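Local atomic coordinates of fructose-1,6-bisphosphatase/inositol-1-monophosphatase (Thermotoga maritima, PDB entry 2P3N), a protein that dephosphorylates inositol monophosphates and fructose 1,6-bisphosphate as a magnesium-dependent, broad-specificity phosphatase working as a homotetramer. Residues Ile8-Lys13 / Arg47-Glu52; His16-His21 / Pro92-Ser97; Asp51-Phe56 / Trp76-Ile81; Ser97-Tyr100 / Glu105-Leu108. All coordinates share one frame; numbering follows the deposited sequence.

Contact 1: Ile8-Lys13 / Arg47-Glu52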
loop_
_atom_site.group_PDB
_atom_site.type_symbol
_atom_site.label_atom_id
_atom_site.label_comp_id
_atom_site.label_asym_id
_atom_site.label_seq_id
_atom_site.Cartn_x
_atom_site.Cartn_y
_atom_site.Cartn_z
ATOM N N ILE A 8 -3.772 17.692 -5.248
ATOM C CA ILE A 8 -3.601 16.259 -5.078
ATOM C C ILE A 8 -2.130 15.920 -4.876
ATOM O O ILE A 8 -1.775 15.237 -3.908
ATOM C CB ILE A 8 -4.127 15.498 -6.300
ATOM C CG1 ILE A 8 -5.648 15.666 -6.381
ATOM C CG2 ILE A 8 -3.750 14.023 -6.212
ATOM C CD1 ILE A 8 -6.260 15.186 -7.688
ATOM N N LYS A 9 -1.278 16.403 -5.774
ATOM C CA LYS A 9 0.143 16.118 -5.677
ATOM C C LYS A 9 0.811 16.724 -4.454
ATOM O O LYS A 9 1.765 16.167 -3.930
ATOM C CB LYS A 9 0.840 16.592 -6.946
ATOM C CG LYS A 9 0.237 15.947 -8.169
ATOM C CD LYS A 9 1.004 16.250 -9.433
ATOM C CE LYS A 9 0.394 15.473 -10.573
ATOM N NZ LYS A 9 0.947 15.874 -11.882
ATOM N N LEU A 10 0.299 17.860 -3.998
ATOM C CA LEU A 10 0.850 18.555 -2.837
ATOM C C LEU A 10 0.527 17.783 -1.575
ATOM O O LEU A 10 1.396 17.532 -0.750
ATOM C CB LEU A 10 0.236 19.948 -2.704
ATOM C CG LEU A 10 1.083 21.180 -2.392
ATOM C CD1 LEU A 10 0.135 22.236 -1.846
ATOM C CD2 LEU A 10 2.185 20.891 -1.389
ATOM N N LEU A 11 -0.736 17.422 -1.408
ATOM C CA LEU A 11 -1.117 16.687 -0.217
ATOM C C LEU A 11 -0.506 15.297 -0.208
ATOM O O LEU A 11 -0.233 14.748 0.853
ATOM C CB LEU A 11 -2.641 16.588 -0.098
ATOM C CG LEU A 11 -3.432 17.891 0.056
ATOM C CD1 LEU A 11 -4.507 17.657 1.084
ATOM C CD2 LEU A 11 -2.540 19.045 0.472
ATOM N N ARG A 12 -0.292 14.733 -1.393
ATOM C CA ARG A 12 0.294 13.409 -1.483
ATOM C C ARG A 12 1.757 13.449 -1.096
ATOM O O ARG A 12 2.272 12.498 -0.516
ATOM C CB ARG A 12 0.120 12.833 -2.888
ATOM C CG ARG A 12 -1.213 12.119 -3.075
ATOM C CD ARG A 12 -1.448 11.649 -4.493
ATOM N NE ARG A 12 -2.659 10.840 -4.567
ATOM C CZ ARG A 12 -3.139 10.294 -5.681
ATOM N NH1 ARG A 12 -2.517 10.469 -6.840
ATOM N NH2 ARG A 12 -4.246 9.560 -5.635
ATOM N N LYS A 13 2.418 14.563 -1.385
ATOM C CA LYS A 13 3.830 14.726 -1.057
ATOM C C LYS A 13 3.980 14.994 0.448
ATOM O O LYS A 13 4.764 14.342 1.142
ATOM C CB LYS A 13 4.415 15.891 -1.857
ATOM C CG LYS A 13 5.922 16.076 -1.732
ATOM C CD LYS A 13 6.306 17.476 -2.197
ATOM C CE LYS A 13 7.824 17.701 -2.248
ATOM N NZ LYS A 13 8.491 16.989 -3.379
ATOM N N ARG A 47 3.422 24.583 6.909
ATOM C CA ARG A 47 4.412 25.453 6.265
ATOM C C ARG A 47 4.669 24.907 4.878
ATOM O O ARG A 47 4.651 25.641 3.885
ATOM C CB ARG A 47 5.740 25.479 7.032
ATOM C CG ARG A 47 5.681 26.112 8.407
ATOM C CD ARG A 47 7.087 26.364 8.944
ATOM N NE ARG A 47 7.104 26.646 10.381
ATOM C CZ ARG A 47 6.976 25.718 11.328
ATOM N NH1 ARG A 47 6.822 24.443 10.994
ATOM N NH2 ARG A 47 7.009 26.063 12.610
ATOM N N MET A 48 4.909 23.604 4.823
ATOM C CA MET A 48 5.169 22.944 3.560
ATOM C C MET A 48 4.068 23.289 2.550
ATOM O O MET A 48 4.354 23.684 1.415
ATOM C CB MET A 48 5.270 21.432 3.778
ATOM C CG MET A 48 5.851 20.692 2.587
ATOM S SD MET A 48 6.582 19.077 2.964
ATOM C CE MET A 48 8.329 19.492 3.132
ATOM N N ILE A 49 2.812 23.174 2.981
ATOM C CA ILE A 49 1.677 23.458 2.107
ATOM C C ILE A 49 1.546 24.948 1.758
ATOM O O ILE A 49 1.576 25.326 0.585
ATOM C CB ILE A 49 0.339 22.970 2.747
ATOM C CG1 ILE A 49 0.363 21.451 2.952
ATOM C CG2 ILE A 49 -0.841 23.346 1.852
ATOM C CD1 ILE A 49 -0.835 20.916 3.747
ATOM N N VAL A 50 1.397 25.776 2.790
ATOM C CA VAL A 50 1.244 27.220 2.638
ATOM C C VAL A 50 2.291 27.848 1.743
ATOM O O VAL A 50 2.002 28.781 0.998
ATOM C CB VAL A 50 1.326 27.917 3.992
ATOM C CG1 VAL A 50 1.505 29.419 3.784
ATOM C CG2 VAL A 50 0.069 27.615 4.807
ATOM N N ASP A 51 3.514 27.349 1.845
ATOM C CA ASP A 51 4.613 27.853 1.041
ATOM C C ASP A 51 4.438 27.578 -0.445
ATOM O O ASP A 51 4.791 28.418 -1.276
ATOM C CB ASP A 51 5.922 27.232 1.508
ATOM C CG ASP A 51 6.451 27.879 2.755
ATOM O OD1 ASP A 51 5.696 28.661 3.373
ATOM O OD2 ASP A 51 7.618 27.602 3.115
ATOM N N GLU A 52 3.918 26.401 -0.789
ATOM C CA GLU A 52 3.721 26.068 -2.199
ATOM C C GLU A 52 2.568 26.855 -2.790
ATOM O O GLU A 52 2.612 27.255 -3.962
ATOM C CB GLU A 52 3.463 24.571 -2.378
ATOM C CG GLU A 52 4.728 23.734 -2.464
ATOM C CD GLU A 52 5.493 23.957 -3.750
ATOM O OE1 GLU A 52 5.075 23.430 -4.805
ATOM O OE2 GLU A 52 6.514 24.671 -3.699
#
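Ile49, one turn before Glu52 on helix 40-56, meets two leucines of helix 2-21. Its two branches part company at CB: CG2, anti to the backbone N, lies 4.0 Å from Leu10 CD1, while CG1, beside the backbone N and anti to the carbonyl carbon (chi1 -62°), carries CD1 to within 4.1 Å of Leu11 CD2. Val50, next along, turns from the partner helix and packs on Ile78 of strand 74-79, so this helix serves the sheet as well as its neighbour. Glu52, partly exposed, comes last. The aliphatic stem does the touching, with CB and CG each 4.0 Å from Leu10 CD2, and the chain then bends at chi2 (-70°). Leu10 is thus the peg between Ile49 and Glu52, and an alanine here would probably open a gap between the helices, leaving Ile49 CG2 and the stem of Glu52 without their shared neighbour. The two segments run nearly antiparallel at 155°, their axes 10.3 Å apart, as part of the helix pair 2-21 and 40-56 that lies against the large sheet. Because only aliphatic carbons touch, these two segments hold together by shape and burial of apolar surface, without directional polar bonds between them.

Contact 2: His16-His21 / Pro92-Ser97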
loop_
_atom_site.group_PDB
_atom_site.type_symbol
_atom_site.label_atom_id
_atom_site.label_comp_id
_atom_site.label_asym_id
_atom_site.label_seq_id
_atom_site.Cartn_x
_atom_site.Cartn_y
_atom_site.Cartn_z
ATOM N N HIS A 16 3.693 12.221 3.074
ATOM C CA HIS A 16 4.870 11.423 3.411
ATOM C C HIS A 16 5.662 11.984 4.584
ATOM O O HIS A 16 6.283 11.231 5.337
ATOM C CB HIS A 16 5.772 11.293 2.190
ATOM C CG HIS A 16 5.179 10.465 1.100
ATOM N ND1 HIS A 16 4.913 9.121 1.249
ATOM C CD2 HIS A 16 4.771 10.795 -0.149
ATOM C CE1 HIS A 16 4.365 8.660 0.141
ATOM N NE2 HIS A 16 4.266 9.655 -0.724
ATOM N N LEU A 17 5.656 13.304 4.735
ATOM C CA LEU A 17 6.368 13.922 5.834
ATOM C C LEU A 17 5.654 13.529 7.108
ATOM O O LEU A 17 6.285 13.332 8.138
ATOM C CB LEU A 17 6.360 15.438 5.701
ATOM C CG LEU A 17 6.663 16.152 7.014
ATOM C CD1 LEU A 17 8.119 15.958 7.356
ATOM C CD2 LEU A 17 6.323 17.618 6.895
ATOM N N LEU A 18 4.329 13.423 7.036
ATOM C CA LEU A 18 3.531 13.057 8.198
ATOM C C LEU A 18 3.780 11.610 8.584
ATOM O O LEU A 18 3.736 11.263 9.764
ATOM C CB LEU A 18 2.031 13.244 7.920
ATOM C CG LEU A 18 1.490 14.667 7.745
ATOM C CD1 LEU A 18 -0.002 14.612 7.565
ATOM C CD2 LEU A 18 1.832 15.504 8.949
ATOM N N MET A 19 4.042 10.768 7.589
ATOM C CA MET A 19 4.288 9.359 7.841
ATOM C C MET A 19 5.579 9.142 8.617
ATOM O O MET A 19 5.713 8.174 9.366
ATOM C CB MET A 19 4.326 8.594 6.530
ATOM C CG MET A 19 2.961 8.436 5.898
ATOM S SD MET A 19 1.779 7.557 6.938
ATOM C CE MET A 19 2.229 5.884 6.557
ATOM N N ILE A 20 6.529 10.049 8.432
ATOM C CA ILE A 20 7.793 9.969 9.137
ATOM C C ILE A 20 7.535 10.016 10.641
ATOM O O ILE A 20 8.127 9.260 11.412
ATOM C CB ILE A 20 8.707 11.163 8.774
ATOM C CG1 ILE A 20 9.186 11.034 7.331
ATOM C CG2 ILE A 20 9.872 11.239 9.750
ATOM C CD1 ILE A 20 10.188 12.061 6.910
ATOM N N HIS A 21 6.613 10.881 11.038
ATOM C CA HIS A 21 6.305 11.105 12.437
ATOM C C HIS A 21 5.054 10.453 13.005
ATOM O O HIS A 21 4.763 10.591 14.197
ATOM C CB HIS A 21 6.234 12.610 12.657
ATOM C CG HIS A 21 7.451 13.340 12.176
ATOM N ND1 HIS A 21 8.632 13.366 12.887
ATOM C CD2 HIS A 21 7.691 14.011 11.024
ATOM C CE1 HIS A 21 9.548 14.016 12.193
ATOM N NE2 HIS A 21 9.003 14.417 11.059
ATOM N N PRO A 92 -4.388 5.163 11.988
ATOM C CA PRO A 92 -4.378 5.580 10.577
ATOM C C PRO A 92 -5.422 6.594 10.112
ATOM O O PRO A 92 -5.293 7.147 9.016
ATOM C CB PRO A 92 -4.480 4.252 9.827
ATOM C CG PRO A 92 -5.244 3.371 10.795
ATOM C CD PRO A 92 -4.616 3.709 12.115
ATOM N N ASN A 93 -6.437 6.860 10.933
ATOM C CA ASN A 93 -7.484 7.805 10.528
ATOM C C ASN A 93 -7.184 9.286 10.716
ATOM O O ASN A 93 -7.766 9.959 11.567
ATOM C CB ASN A 93 -8.825 7.468 11.196
ATOM C CG ASN A 93 -9.430 6.185 10.660
ATOM O OD1 ASN A 93 -9.008 5.087 11.022
ATOM N ND2 ASN A 93 -10.407 6.319 9.783
ATOM N N PHE A 94 -6.265 9.786 9.906
ATOM C CA PHE A 94 -5.925 11.196 9.926
ATOM C C PHE A 94 -5.722 11.576 8.465
ATOM O O PHE A 94 -5.452 10.709 7.629
ATOM C CB PHE A 94 -4.671 11.453 10.774
ATOM C CG PHE A 94 -3.416 10.878 10.206
ATOM C CD1 PHE A 94 -2.618 11.632 9.351
ATOM C CD2 PHE A 94 -3.017 9.593 10.538
ATOM C CE1 PHE A 94 -1.436 11.113 8.834
ATOM C CE2 PHE A 94 -1.825 9.059 10.021
ATOM C CZ PHE A 94 -1.037 9.826 9.168
ATOM N N SER A 95 -5.883 12.857 8.148
ATOM C CA SER A 95 -5.738 13.313 6.778
ATOM C C SER A 95 -5.307 14.767 6.672
ATOM O O SER A 95 -5.196 15.477 7.677
ATOM C CB SER A 95 -7.065 13.129 6.045
ATOM O OG SER A 95 -8.131 13.719 6.768
ATOM N N ILE A 96 -5.043 15.188 5.438
ATOM C CA ILE A 96 -4.658 16.559 5.136
ATOM C C ILE A 96 -5.788 17.080 4.271
ATOM O O ILE A 96 -6.216 16.414 3.339
ATOM C CB ILE A 96 -3.368 16.651 4.306
ATOM C CG1 ILE A 96 -2.248 15.827 4.946
ATOM C CG2 ILE A 96 -2.928 18.096 4.221
ATOM C CD1 ILE A 96 -0.927 15.919 4.155
ATOM N N SER A 97 -6.274 18.271 4.564
ATOM C CA SER A 97 -7.371 18.790 3.776
ATOM C C SER A 97 -7.051 20.138 3.135
ATOM O O SER A 97 -6.425 21.007 3.751
ATOM C CB SER A 97 -8.620 18.888 4.649
ATOM O OG SER A 97 -9.785 18.972 3.853
#
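Leu18 and Phe94 are brought together by their first torsions: Leu18 puts CG beside its backbone N (chi1 -68°), whereas Phe94 takes the crowded position, with CG between backbone N and carbonyl carbon (chi1 67°). This is helix-on-sheet packing in the inositol monophosphatase fold, where the 16-21 part of helix 2-21 lies against the start of strand 95-102 and the loop leading into it. That loop makes an inverse gamma turn centred on Asn93, closed by the bond from Phe94 N to Pro92 O at 2.9 Å, just before the ring leaves the backbone toward the helix. The helix meets the ring at its edge. Leu18 CD1 comes near the ring plane 4.0 Å from Phe94 CE1, and Leu18 CB backs it up at 4.2 Å from the same carbon. Met19 brings its sulfur to another part of the rim, SD being 4.2 Å from Phe94 CZ. Phe87 meets Phe94 edge-to-face and Trp22 meets it at an inclined angle, so the ring sits in an aromatic cluster close to Gly83, a probable substrate-binding residue. Met19 also packs on His16 of a neighbouring subunit, and Leu17 on that subunit's Ile20, so this end of the helix lies at a tetramer interface. Two residues along from Phe94, Ile96 also points toward the helix, and the same Leu18 methyl serves both: CD1 lies 3.7 Å from Ile96 CG1 and 3.8 Å from Ile96 CD1.

Contact 3: Asp51-Phe56 / Trp76-Ile81. With MG (magnesium ion), chain E.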
loop_
_atom_site.group_PDB
_atom_site.type_symbol
_atom_site.label_atom_id
_atom_site.label_comp_id
_atom_site.label_asym_id
_atom_site.label_seq_id
_atom_site.Cartn_x
_atom_site.Cartn_y
_atom_site.Cartn_z
ATOM N N ASP A 51 3.514 27.349 1.845
ATOM C CA ASP A 51 4.613 27.853 1.041
ATOM C C ASP A 51 4.438 27.578 -0.445
ATOM O O ASP A 51 4.791 28.418 -1.276
ATOM C CB ASP A 51 5.922 27.232 1.508
ATOM C CG ASP A 51 6.451 27.879 2.755
ATOM O OD1 ASP A 51 5.696 28.661 3.373
ATOM O OD2 ASP A 51 7.618 27.602 3.115
ATOM N N GLU A 52 3.918 26.401 -0.789
ATOM C CA GLU A 52 3.721 26.068 -2.199
ATOM C C GLU A 52 2.568 26.855 -2.790
ATOM O O GLU A 52 2.612 27.255 -3.962
ATOM C CB GLU A 52 3.463 24.571 -2.378
ATOM C CG GLU A 52 4.728 23.734 -2.464
ATOM C CD GLU A 52 5.493 23.957 -3.750
ATOM O OE1 GLU A 52 5.075 23.430 -4.805
ATOM O OE2 GLU A 52 6.514 24.671 -3.699
ATOM N N ILE A 53 1.529 27.062 -1.991
ATOM C CA ILE A 53 0.395 27.823 -2.456
ATOM C C ILE A 53 0.871 29.259 -2.657
ATOM O O ILE A 53 0.702 29.833 -3.735
ATOM C CB ILE A 53 -0.753 27.770 -1.447
ATOM C CG1 ILE A 53 -1.320 26.350 -1.387
ATOM C CG2 ILE A 53 -1.835 28.731 -1.859
ATOM C CD1 ILE A 53 -2.475 26.192 -0.432
ATOM N N ARG A 54 1.498 29.823 -1.627
ATOM C CA ARG A 54 2.013 31.194 -1.692
ATOM C C ARG A 54 2.930 31.389 -2.901
ATOM O O ARG A 54 3.058 32.494 -3.441
ATOM C CB ARG A 54 2.783 31.537 -0.409
ATOM C CG ARG A 54 1.913 31.729 0.836
ATOM C CD ARG A 54 1.421 33.170 0.973
ATOM N NE ARG A 54 0.490 33.378 2.087
ATOM C CZ ARG A 54 0.786 33.208 3.375
ATOM N NH1 ARG A 54 1.999 32.818 3.744
ATOM N NH2 ARG A 54 -0.139 33.439 4.297
ATOM N N LYS A 55 3.557 30.302 -3.328
ATOM C CA LYS A 55 4.476 30.343 -4.448
ATOM C C LYS A 55 3.783 30.365 -5.801
ATOM O O LYS A 55 4.154 31.147 -6.677
ATOM C CB LYS A 55 5.418 29.149 -4.367
ATOM C CG LYS A 55 6.341 28.992 -5.544
ATOM C CD LYS A 55 7.273 27.818 -5.303
ATOM C CE LYS A 55 8.230 27.587 -6.455
ATOM N NZ LYS A 55 9.027 26.341 -6.207
ATOM N N PHE A 56 2.775 29.513 -5.971
ATOM C CA PHE A 56 2.062 29.433 -7.245
ATOM C C PHE A 56 0.792 30.264 -7.313
ATOM O O PHE A 56 0.245 30.498 -8.390
ATOM C CB PHE A 56 1.736 27.974 -7.587
ATOM C CG PHE A 56 2.943 27.150 -7.908
ATOM C CD1 PHE A 56 3.690 26.555 -6.894
ATOM C CD2 PHE A 56 3.380 27.022 -9.224
ATOM C CE1 PHE A 56 4.861 25.848 -7.188
ATOM C CE2 PHE A 56 4.548 26.318 -9.527
ATOM C CZ PHE A 56 5.287 25.733 -8.510
ATOM N N TRP A 76 -7.794 29.700 0.134
ATOM C CA TRP A 76 -7.482 28.278 0.274
ATOM C C TRP A 76 -7.590 27.909 1.757
ATOM O O TRP A 76 -6.906 28.491 2.602
ATOM C CB TRP A 76 -6.056 27.980 -0.198
ATOM C CG TRP A 76 -5.763 28.275 -1.644
ATOM C CD1 TRP A 76 -5.551 29.503 -2.211
ATOM C CD2 TRP A 76 -5.567 27.312 -2.692
ATOM N NE1 TRP A 76 -5.223 29.363 -3.542
ATOM C CE2 TRP A 76 -5.228 28.031 -3.863
ATOM C CE3 TRP A 76 -5.644 25.910 -2.755
ATOM C CZ2 TRP A 76 -4.962 27.393 -5.085
ATOM C CZ3 TRP A 76 -5.378 25.277 -3.978
ATOM C CH2 TRP A 76 -5.042 26.023 -5.122
ATOM N N ILE A 77 -8.443 26.949 2.087
ATOM C CA ILE A 77 -8.573 26.551 3.482
ATOM C C ILE A 77 -7.795 25.263 3.726
ATOM O O ILE A 77 -8.023 24.232 3.085
ATOM C CB ILE A 77 -10.041 26.391 3.883
ATOM C CG1 ILE A 77 -10.810 27.664 3.500
ATOM C CG2 ILE A 77 -10.130 26.156 5.375
ATOM C CD1 ILE A 77 -12.246 27.685 3.958
ATOM N N ILE A 78 -6.878 25.339 4.680
ATOM C CA ILE A 78 -5.980 24.239 4.984
ATOM C C ILE A 78 -6.046 23.662 6.379
ATOM O O ILE A 78 -6.083 24.385 7.364
ATOM C CB ILE A 78 -4.521 24.707 4.763
ATOM C CG1 ILE A 78 -4.361 25.199 3.325
ATOM C CG2 ILE A 78 -3.535 23.601 5.129
ATOM C CD1 ILE A 78 -3.186 26.128 3.141
ATOM N N ASP A 79 -6.075 22.343 6.453
ATOM C CA ASP A 79 -6.012 21.682 7.737
ATOM C C ASP A 79 -4.790 20.780 7.582
ATOM O O ASP A 79 -4.854 19.728 6.938
ATOM C CB ASP A 79 -7.263 20.862 8.051
ATOM C CG ASP A 79 -7.274 20.370 9.498
ATOM O OD1 ASP A 79 -8.361 20.102 10.055
ATOM O OD2 ASP A 79 -6.180 20.252 10.083
ATOM N N PRO A 80 -3.645 21.210 8.139
ATOM C CA PRO A 80 -2.407 20.431 8.053
ATOM C C PRO A 80 -2.562 18.983 8.543
ATOM O O PRO A 80 -1.996 18.067 7.955
ATOM C CB PRO A 80 -1.420 21.259 8.886
ATOM C CG PRO A 80 -2.315 21.972 9.883
ATOM C CD PRO A 80 -3.464 22.391 9.007
ATOM N N ILE A 81 -3.311 18.773 9.620
ATOM C CA ILE A 81 -3.534 17.417 10.117
ATOM C C ILE A 81 -4.903 17.344 10.739
ATOM O O ILE A 81 -5.108 17.830 11.847
ATOM C CB ILE A 81 -2.526 16.970 11.210
ATOM C CG1 ILE A 81 -1.103 16.931 10.652
ATOM C CG2 ILE A 81 -2.917 15.585 11.710
ATOM C CD1 ILE A 81 -0.045 16.528 11.655
HETATM MG MG MG E . -5.867 19.715 12.164
HETATM O O HOH W 1 -7.865 19.347 12.735
HETATM O O HOH W 2 -3.690 20.331 12.133
HETATM O O HOH W 3 -5.670 19.403 14.066
#
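Ile53, in the last turns of helix 40-56, stands over strand 74-79 with its CA 8.3 Å from that of Trp76, the closest pair of CA atoms across the two segments. CG2, anti to the backbone N, sits over one face of the indole in a CH-pi contact, 3.8 Å from the centroid of the five-membered ring and only 7° off its normal. CD1 also reaches the indole, 3.9 Å from Trp76 CE3, and meets Ile78 CD1 tip to tip at 3.6 Å. A serine in place of Trp76 would probably leave Ile53 CG2 without a face to rest on and Glu60 without the indole N-H that it accepts. Beyond Ile78 the chain runs into the Asp-Pro-Ile-Asp-Gly-Thr motif of this phosphatase family, turning a corner at Pro80. There Asp79 OD2 (2.2 Å) and the backbone Ile81 O (2.1 Å) bind the magnesium ion; Glu65 and three waters complete its shell. Water 1, on the metal, also donates to Asp79 OD1 at 2.8 Å, and water 2 accepts from Ile81 N, tying both residues to the coordination sphere a second time. Around the packed end, Phe6 of helix 2-21 and Leu98 of strand 95-102 close on Ile53, while Ile77 turns from helix 40-56 onto Trp200 and Ala203 of helix 199-211, which covers the reverse face of the sheet.

Contact 4: Ser97-Tyr100 / Glu105-Leu108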
loop_
_atom_site.group_PDB
_atom_site.type_symbol
_atom_site.label_atom_id
_atom_site.label_comp_id
_atom_site.label_asym_id
_atom_site.label_seq_id
_atom_site.Cartn_x
_atom_site.Cartn_y
_atom_site.Cartn_z
ATOM N N SER A 97 -6.274 18.271 4.564
ATOM C CA SER A 97 -7.371 18.790 3.776
ATOM C C SER A 97 -7.051 20.138 3.135
ATOM O O SER A 97 -6.425 21.007 3.751
ATOM C CB SER A 97 -8.620 18.888 4.649
ATOM O OG SER A 97 -9.785 18.972 3.853
ATOM N N LEU A 98 -7.473 20.282 1.878
ATOM C CA LEU A 98 -7.264 21.505 1.108
ATOM C C LEU A 98 -8.484 21.845 0.263
ATOM O O LEU A 98 -8.808 21.127 -0.683
ATOM C CB LEU A 98 -6.052 21.371 0.171
ATOM C CG LEU A 98 -5.695 22.664 -0.573
ATOM C CD1 LEU A 98 -5.301 23.740 0.449
ATOM C CD2 LEU A 98 -4.542 22.428 -1.533
ATOM N N ALA A 99 -9.161 22.936 0.607
ATOM C CA ALA A 99 -10.321 23.380 -0.158
ATOM C C ALA A 99 -9.996 24.735 -0.761
ATOM O O ALA A 99 -9.300 25.536 -0.139
ATOM C CB ALA A 99 -11.550 23.499 0.744
ATOM N N TYR A 100 -10.467 24.980 -1.980
ATOM C CA TYR A 100 -10.257 26.282 -2.607
ATOM C C TYR A 100 -11.604 26.976 -2.762
ATOM O O TYR A 100 -12.393 26.659 -3.649
ATOM C CB TYR A 100 -9.593 26.188 -3.980
ATOM C CG TYR A 100 -9.517 27.556 -4.628
ATOM C CD1 TYR A 100 -8.707 28.562 -4.088
ATOM C CD2 TYR A 100 -10.325 27.875 -5.721
ATOM C CE1 TYR A 100 -8.713 29.849 -4.617
ATOM C CE2 TYR A 100 -10.338 29.156 -6.257
ATOM C CZ TYR A 100 -9.535 30.138 -5.701
ATOM O OH TYR A 100 -9.571 31.407 -6.227
ATOM N N GLU A 105 -17.353 30.460 -2.079
ATOM C CA GLU A 105 -17.871 29.213 -2.636
ATOM C C GLU A 105 -16.791 28.171 -2.850
ATOM O O GLU A 105 -15.815 28.417 -3.558
ATOM C CB GLU A 105 -18.560 29.467 -3.973
ATOM C CG GLU A 105 -19.659 30.514 -3.927
ATOM C CD GLU A 105 -20.467 30.535 -5.202
ATOM O OE1 GLU A 105 -21.248 29.582 -5.420
ATOM O OE2 GLU A 105 -20.305 31.493 -5.989
ATOM N N VAL A 106 -16.977 26.999 -2.246
ATOM C CA VAL A 106 -16.017 25.908 -2.389
ATOM C C VAL A 106 -16.030 25.428 -3.842
ATOM O O VAL A 106 -17.030 24.898 -4.325
ATOM C CB VAL A 106 -16.365 24.731 -1.447
ATOM C CG1 VAL A 106 -15.301 23.657 -1.531
ATOM C CG2 VAL A 106 -16.485 25.230 -0.025
ATOM N N LYS A 107 -14.913 25.633 -4.532
ATOM C CA LYS A 107 -14.777 25.245 -5.935
ATOM C C LYS A 107 -13.980 23.953 -6.106
ATOM O O LYS A 107 -14.047 23.302 -7.148
ATOM C CB LYS A 107 -14.080 26.365 -6.732
ATOM C CG LYS A 107 -14.815 27.696 -6.720
ATOM C CD LYS A 107 -16.281 27.521 -7.136
ATOM C CE LYS A 107 -17.098 28.788 -6.870
ATOM N NZ LYS A 107 -18.548 28.622 -7.205
ATOM N N LEU A 108 -13.239 23.582 -5.069
ATOM C CA LEU A 108 -12.388 22.409 -5.127
ATOM C C LEU A 108 -12.125 21.878 -3.725
ATOM O O LEU A 108 -12.017 22.643 -2.774
ATOM C CB LEU A 108 -11.074 22.819 -5.801
ATOM C CG LEU A 108 -9.869 21.914 -6.047
ATOM C CD1 LEU A 108 -8.843 22.726 -6.815
ATOM C CD2 LEU A 108 -9.269 21.397 -4.744
#
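Tyr100 and Leu108 are gripped through their backbones: Tyr100 N donates to Leu108 O at 2.9 Å with an N-H...O angle of 159°. The same carbonyl O also takes a CA-H...O contact from Ala99 CA, 3.2 Å away, so it is approached by two neighbouring residues of the opposing strand. Tyr100 O in turn receives Lys107 N, also at 2.9 Å and at 163°. Leu108 N points to that oxygen as well, but weakly, at 3.5 Å. Two successive residues facing one is the classic beta bulge, here in the hairpin of strands 95-102 and 105-113 in the large sheet; the backbone of Lys107 takes a near-helical psi of -18° to make the extra residue fit. Within the bulge, Tyr100 CB and Leu108 CB lie 4.1 Å apart. They share a face of the sheet with Leu98, and helix 2-21 packs there, with Arg3 making a cation-pi contact to the tyrosine ring and Glu102 bonding its hydroxyl. Ala99 and Val106 belong to the reverse face, under helix 199-211, and barely meet, CB to CG1 being 4.4 Å. Toward solvent the contact thins. Lys107 keeps its CB near Tyr100 CD2 at 4.2 Å, then bends at chi2 and leads its amine away to a salt bridge with Glu105 OE1, NZ to OE1 3.4 Å, and a second with Glu124, while the exposed Glu105 lends the opposite strand almost no side-chain contact.

Contacts 1, 2 and 3 are apolar packing around two helices: helix 2-21 serves contacts 1 and 2, helix 40-56 serves contacts 1 and 3. Contact 4 differs in kind, being strand against strand and held mainly by backbone bonds. All four are largely buried, though contact 1 ends in a partly exposed glutamate and contact 4 runs out to a charged, solvent-facing end. Strand 95-102 joins them: Ile96 touches Leu11 and Ile49 of contact 1, and Leu98 packs on Ile78 of contact 3. Probable backbone bonds from Ile77 to Ala99 and Asp79 to Ser97 set contacts 3 and 4 in one sheet. Contact 3 alone includes magnesium ligands; Leu18 of contact 2 packs on the side chain of Ile81, one of those ligands.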